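Local coordinates for Per a 4 allergen (Periplaneta americana, PDB 3EBW), which belongs to the lipocalin family of beta-barrel proteins, is a major cockroach allergen, and may carry small hydrophobic molecules like other lipocalins, at the interface of chains A and B. Sequence-based numbering; all coordinates share one arbitrary frame. Chains: chain A/B, Per a 4 allergen.

Contact 1: the interface of chains A and B. Residues chain A 28, 118-119; chain B 16, 46, 50, 52.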
ATOM      1  N   THR A  28       5.620   4.614   1.155  1.00 47.10           N
ATOM      2  CA  THR A  28       4.818   3.639   1.862  1.00 48.81           C
ATOM      3  C   THR A  28       3.456   3.827   1.220  1.00 48.71           C
ATOM      4  O   THR A  28       2.966   4.954   1.143  1.00 52.59           O
ATOM      5  CB  THR A  28       4.699   3.986   3.361  1.00 53.53           C
ATOM      6  OG1 THR A  28       5.894   3.593   4.040  1.00 53.33           O
ATOM      7  CG2 THR A  28       3.483   3.299   3.988  1.00 52.85           C
ATOM      8  N   ARG A 118      -0.084   5.049  12.098  1.00 68.83           N
ATOM      9  CA  ARG A 118       0.471   4.658  10.806  1.00 63.74           C
ATOM     10  C   ARG A 118       1.625   5.554  10.329  1.00 57.97           C
ATOM     11  O   ARG A 118       1.431   6.743  10.023  1.00 55.96           O
ATOM     12  CB  ARG A 118      -0.655   4.666   9.762  1.00 58.28           C
ATOM     13  CG  ARG A 118      -0.537   3.629   8.639  1.00 59.66           C
ATOM     14  CD  ARG A 118       0.646   3.896   7.731  1.00 61.92           C
ATOM     15  NE  ARG A 118       0.807   2.892   6.681  1.00 61.50           N
ATOM     16  CZ  ARG A 118      -0.115   2.617   5.772  1.00 60.26           C
ATOM     17  NH1 ARG A 118      -1.266   3.264   5.786  1.00 60.92           N
ATOM     18  NH2 ARG A 118       0.131   1.712   4.836  1.00 60.81           N
ATOM     19  N   HIS A 119       2.818   4.975  10.256  1.00 49.74           N
ATOM     20  CA  HIS A 119       3.976   5.717   9.785  1.00 46.97           C
ATOM     21  C   HIS A 119       4.101   5.640   8.271  1.00 45.03           C
ATOM     22  O   HIS A 119       3.715   4.643   7.658  1.00 47.18           O
ATOM     23  CB  HIS A 119       5.250   5.181  10.426  1.00 52.38           C
ATOM     24  CG  HIS A 119       5.331   5.433  11.898  1.00 53.02           C
ATOM     25  ND1 HIS A 119       6.503   5.315  12.609  1.00 51.14           N
ATOM     26  CD2 HIS A 119       4.382   5.822  12.785  1.00 53.36           C
ATOM     27  CE1 HIS A 119       6.275   5.627  13.873  1.00 51.15           C
ATOM     28  NE2 HIS A 119       4.999   5.939  14.006  1.00 51.05           N
TER
ATOM     29  N   THR B  16      -5.627  -0.001   3.933  1.00 56.88           N
ATOM     30  CA  THR B  16      -5.475   0.253   5.344  1.00 59.40           C
ATOM     31  C   THR B  16      -6.812  -0.050   5.995  1.00 59.75           C
ATOM     32  O   THR B  16      -6.864  -0.503   7.129  1.00 60.19           O
ATOM     33  CB  THR B  16      -5.083   1.704   5.586  1.00 67.39           C
ATOM     34  OG1 THR B  16      -4.070   2.068   4.643  1.00 69.96           O
ATOM     35  CG2 THR B  16      -4.519   1.870   6.988  1.00 67.38           C
ATOM     36  N   LEU B  46      -1.376  -4.050  10.077  1.00 45.53           N
ATOM     37  CA  LEU B  46      -0.577  -2.865   9.764  1.00 46.04           C
ATOM     38  C   LEU B  46       0.548  -2.676  10.792  1.00 45.33           C
ATOM     39  O   LEU B  46       0.288  -2.352  11.942  1.00 45.78           O
ATOM     40  CB  LEU B  46      -1.477  -1.632   9.749  1.00 61.88           C
ATOM     41  CG  LEU B  46      -0.756  -0.287   9.867  1.00 64.97           C
ATOM     42  CD1 LEU B  46       0.191  -0.022   8.685  1.00 64.96           C
ATOM     43  CD2 LEU B  46      -1.820   0.784   9.967  1.00 66.35           C
ATOM     44  N   GLY B  50       4.739   1.203   8.847  1.00 43.04           N
ATOM     45  CA  GLY B  50       3.820   1.413   7.749  1.00 43.52           C
ATOM     46  C   GLY B  50       3.471   0.217   6.891  1.00 42.42           C
ATOM     47  O   GLY B  50       2.488   0.269   6.173  1.00 41.40           O
ATOM     48  N   ILE B  52       1.952  -3.101   5.448  1.00 46.83           N
ATOM     49  CA  ILE B  52       0.744  -3.875   5.684  1.00 45.37           C
ATOM     50  C   ILE B  52       1.162  -5.328   5.501  1.00 44.63           C
ATOM     51  O   ILE B  52       1.694  -5.740   4.464  1.00 44.56           O
ATOM     52  CB  ILE B  52      -0.382  -3.553   4.724  1.00 36.79           C
ATOM     53  CG1 ILE B  52      -0.871  -2.131   4.973  1.00 36.31           C
ATOM     54  CG2 ILE B  52      -1.531  -4.546   4.942  1.00 35.73           C
ATOM     55  CD1 ILE B  52      -2.151  -1.830   4.265  1.00 35.52           C
TER
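A:Arg118 extends from chain A to the backbone carbonyl of B:Gly50 and grips it side-on. Two guanidinium nitrogens share this one oxygen. NE of A:Arg118 donates to B:Gly50 O at 3.2 Å, in the carbonyl plane and on a lone pair. NH2 of A:Arg118 donates to the same B:Gly50 O at 3.1 Å, nearer to the line of the C=O bond, with a C=O...N angle of 154°. Both bonds are bent at the hydrogen, and the oxygen is tilted 17° from the guanidinium plane. The alpha carbon of B:Gly50 lies in that plane, at the edge of the group. The arginine chain bends at its second torsion (chi2 -67°) and is then straight to NE. With this bend the methylene part lies against B:Leu46, A:Arg118 CG to B:Leu46 CD2 3.4 Å. The two side chains cross at about a right angle, and both leucine methyls meet CG. B:Ile52 also crosses the arginine at about a right angle, but touches it lightly near NH2. A:Thr28 approaches the gripped carbonyl with its methyl. B:Gly50 is in the loop between strands 40-46 and 52-59, and A:Arg118 directly precedes strand 119-125. The patch is small. The bonds to B:Gly50 O and B:Thr16 OG1 probably limit rotation of the guanidinium. A:Arg118 NH1 donates to the hydroxyl OG1 of B:Thr16 at 3.3 Å, tilted from the guanidinium plane.

Contact 2: the interface of chains A and B. Residues chain A 34-35; chain B 12-14, 76-78.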
ATOM      1  N   GLU A  34      -2.809   7.978  -3.321  1.00 56.80           N
ATOM      2  CA  GLU A  34      -3.154   6.856  -4.205  1.00 59.10           C
ATOM      3  C   GLU A  34      -3.078   7.154  -5.687  1.00 60.87           C
ATOM      4  O   GLU A  34      -2.541   6.347  -6.459  1.00 60.14           O
ATOM      5  CB  GLU A  34      -4.577   6.397  -3.916  1.00 59.78           C
ATOM      6  CG  GLU A  34      -4.717   5.041  -3.283  1.00 59.62           C
ATOM      7  CD  GLU A  34      -6.158   4.733  -2.987  1.00 59.58           C
ATOM      8  OE1 GLU A  34      -6.895   4.407  -3.934  1.00 59.75           O
ATOM      9  OE2 GLU A  34      -6.567   4.835  -1.813  1.00 59.49           O
ATOM     10  N   ASP A  35      -3.679   8.293  -6.066  1.00 56.73           N
ATOM     11  CA  ASP A  35      -3.736   8.787  -7.447  1.00 58.72           C
ATOM     12  C   ASP A  35      -2.366   9.155  -7.991  1.00 59.07           C
ATOM     13  O   ASP A  35      -1.862   8.523  -8.910  1.00 59.72           O
ATOM     14  CB  ASP A  35      -4.642  10.017  -7.536  1.00108.06           C
ATOM     15  CG  ASP A  35      -6.106   9.653  -7.628  1.00110.92           C
ATOM     16  OD1 ASP A  35      -6.961  10.558  -7.503  1.00111.22           O
ATOM     17  OD2 ASP A  35      -6.399   8.457  -7.836  1.00111.13           O
TER
ATOM     18  N   GLY B  12     -11.097   3.874  -5.028  1.00 55.32           N
ATOM     19  CA  GLY B  12     -10.948   4.403  -3.688  1.00 54.75           C
ATOM     20  C   GLY B  12     -10.456   3.333  -2.739  1.00 55.25           C
ATOM     21  O   GLY B  12     -10.644   3.440  -1.531  1.00 54.87           O
ATOM     22  N   LEU B  13      -9.825   2.297  -3.293  1.00 52.93           N
ATOM     23  CA  LEU B  13      -9.314   1.194  -2.497  1.00 51.04           C
ATOM     24  C   LEU B  13      -8.310   1.711  -1.477  1.00 52.38           C
ATOM     25  O   LEU B  13      -7.410   2.458  -1.808  1.00 52.74           O
ATOM     26  CB  LEU B  13      -8.664   0.136  -3.403  1.00 43.58           C
ATOM     27  CG  LEU B  13      -7.990  -1.042  -2.674  1.00 40.48           C
ATOM     28  CD1 LEU B  13      -8.992  -1.782  -1.792  1.00 38.90           C
ATOM     29  CD2 LEU B  13      -7.352  -1.951  -3.696  1.00 40.11           C
ATOM     30  N   ASP B  14      -8.483   1.308  -0.230  1.00 52.87           N
ATOM     31  CA  ASP B  14      -7.601   1.722   0.852  1.00 52.06           C
ATOM     32  C   ASP B  14      -7.240   0.480   1.707  1.00 52.12           C
ATOM     33  O   ASP B  14      -7.910   0.157   2.698  1.00 49.76           O
ATOM     34  CB  ASP B  14      -8.314   2.804   1.681  1.00 42.21           C
ATOM     35  CG  ASP B  14      -7.468   3.330   2.822  1.00 41.32           C
ATOM     36  OD1 ASP B  14      -6.255   3.078   2.830  1.00 39.72           O
ATOM     37  OD2 ASP B  14      -8.006   4.007   3.723  1.00 42.12           O
ATOM     38  N   TRP B  76      -0.500  -0.616  -4.009  1.00 44.52           N
ATOM     39  CA  TRP B  76      -1.904  -0.774  -4.331  1.00 47.13           C
ATOM     40  C   TRP B  76      -2.462   0.438  -5.048  1.00 48.42           C
ATOM     41  O   TRP B  76      -2.272   1.579  -4.625  1.00 50.60           O
ATOM     42  CB  TRP B  76      -2.719  -1.111  -3.070  1.00 46.13           C
ATOM     43  CG  TRP B  76      -3.160   0.006  -2.179  1.00 48.31           C
ATOM     44  CD1 TRP B  76      -4.201   0.871  -2.392  1.00 48.13           C
ATOM     45  CD2 TRP B  76      -2.693   0.269  -0.847  1.00 48.79           C
ATOM     46  NE1 TRP B  76      -4.421   1.639  -1.261  1.00 48.18           N
ATOM     47  CE2 TRP B  76      -3.509   1.285  -0.305  1.00 48.24           C
ATOM     48  CE3 TRP B  76      -1.672  -0.268  -0.055  1.00 49.37           C
ATOM     49  CZ2 TRP B  76      -3.333   1.764   0.986  1.00 48.39           C
ATOM     50  CZ3 TRP B  76      -1.506   0.211   1.226  1.00 48.69           C
ATOM     51  CH2 TRP B  76      -2.330   1.212   1.735  1.00 48.91           C
ATOM     52  N   THR B  77      -3.122   0.179  -6.165  1.00 43.29           N
ATOM     53  CA  THR B  77      -3.725   1.216  -6.975  1.00 44.86           C
ATOM     54  C   THR B  77      -5.140   1.536  -6.548  1.00 44.74           C
ATOM     55  O   THR B  77      -5.547   1.229  -5.434  1.00 44.42           O
ATOM     56  CB  THR B  77      -3.729   0.814  -8.422  1.00 55.61           C
ATOM     57  OG1 THR B  77      -2.492   0.167  -8.707  1.00 55.00           O
ATOM     58  CG2 THR B  77      -3.834   2.054  -9.314  1.00 60.54           C
ATOM     59  N   GLU B  78      -5.880   2.177  -7.441  1.00 57.25           N
ATOM     60  CA  GLU B  78      -7.250   2.591  -7.185  1.00 58.20           C
ATOM     61  C   GLU B  78      -8.180   1.403  -6.896  1.00 57.81           C
ATOM     62  O   GLU B  78      -9.122   1.524  -6.118  1.00 57.30           O
ATOM     63  CB  GLU B  78      -7.740   3.412  -8.379  1.00 66.44           C
ATOM     64  CG  GLU B  78      -8.795   4.440  -8.027  1.00 69.76           C
ATOM     65  CD  GLU B  78      -8.384   5.313  -6.864  1.00 70.12           C
ATOM     66  OE1 GLU B  78      -7.427   6.101  -7.017  1.00 69.66           O
ATOM     67  OE2 GLU B  78      -9.020   5.204  -5.793  1.00 69.88           O
TER
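A:Glu34 meets B:Leu13 and B:Glu78 through a chain that runs straight beyond CG (chi2 177°), placing its carboxylate at the B surface. B:Glu78 bends at its second torsion (chi2 51°) and turns its own carboxylate towards A:Glu34 and A:Asp35. The two glutamate side chains cross at about a right angle, with carboxylate planes 29° apart. A:Glu34 OE1 is 2.9 Å from B:Glu78 OE2. A:Asp35 OD2 comes within 2.7 Å of B:Glu78 OE1, but this aspartate is poorly ordered. Both carboxylate oxygens of A:Glu34 are modelled very close to B:Leu13 O, a doubtful placement. In each of these pairs both oxygens normally accept. A proton on a carboxyl group could turn some of them into hydrogen bonds; otherwise they are clashes. At this resolution protons are not seen, so the pairs are doubtful. The cluster of acids would tend to favour protonation. Within chain B, the backbone N of B:Gly12 donates to B:Glu78 OE2 at 2.6 Å, on the anti lone pair. This bond may help to place the glutamate. The indole NE1 of B:Trp76 makes a weak hydrogen bond to B:Leu13 O, 3.1 Å. A:Glu34 lies in the loop between strands 20-27 and 40-46. Its B partners come from the segment before strand 20-27 and the loop between strands 66-72 and 80-83, which lie at strand ends of the lipocalin-type beta-barrel.

Contact 1 and contact 2 are patches of one A-B interface, with the centres of their C-alpha atoms about 14 Å apart. They share no residue. On chain B, residues 12-14 of contact 2 and B:Thr16 of contact 1 belong to one short segment before strand 20-27. On chain A, the loop after that strand supplies A:Thr28 to contact 1 and the acids to contact 2. The interface is not an exact two-fold, so the two copies need not contribute the same residues. Contact 1 has donor-acceptor hydrogen bonds, while contact 2 brings acceptors together. The pairing may reflect crystal packing.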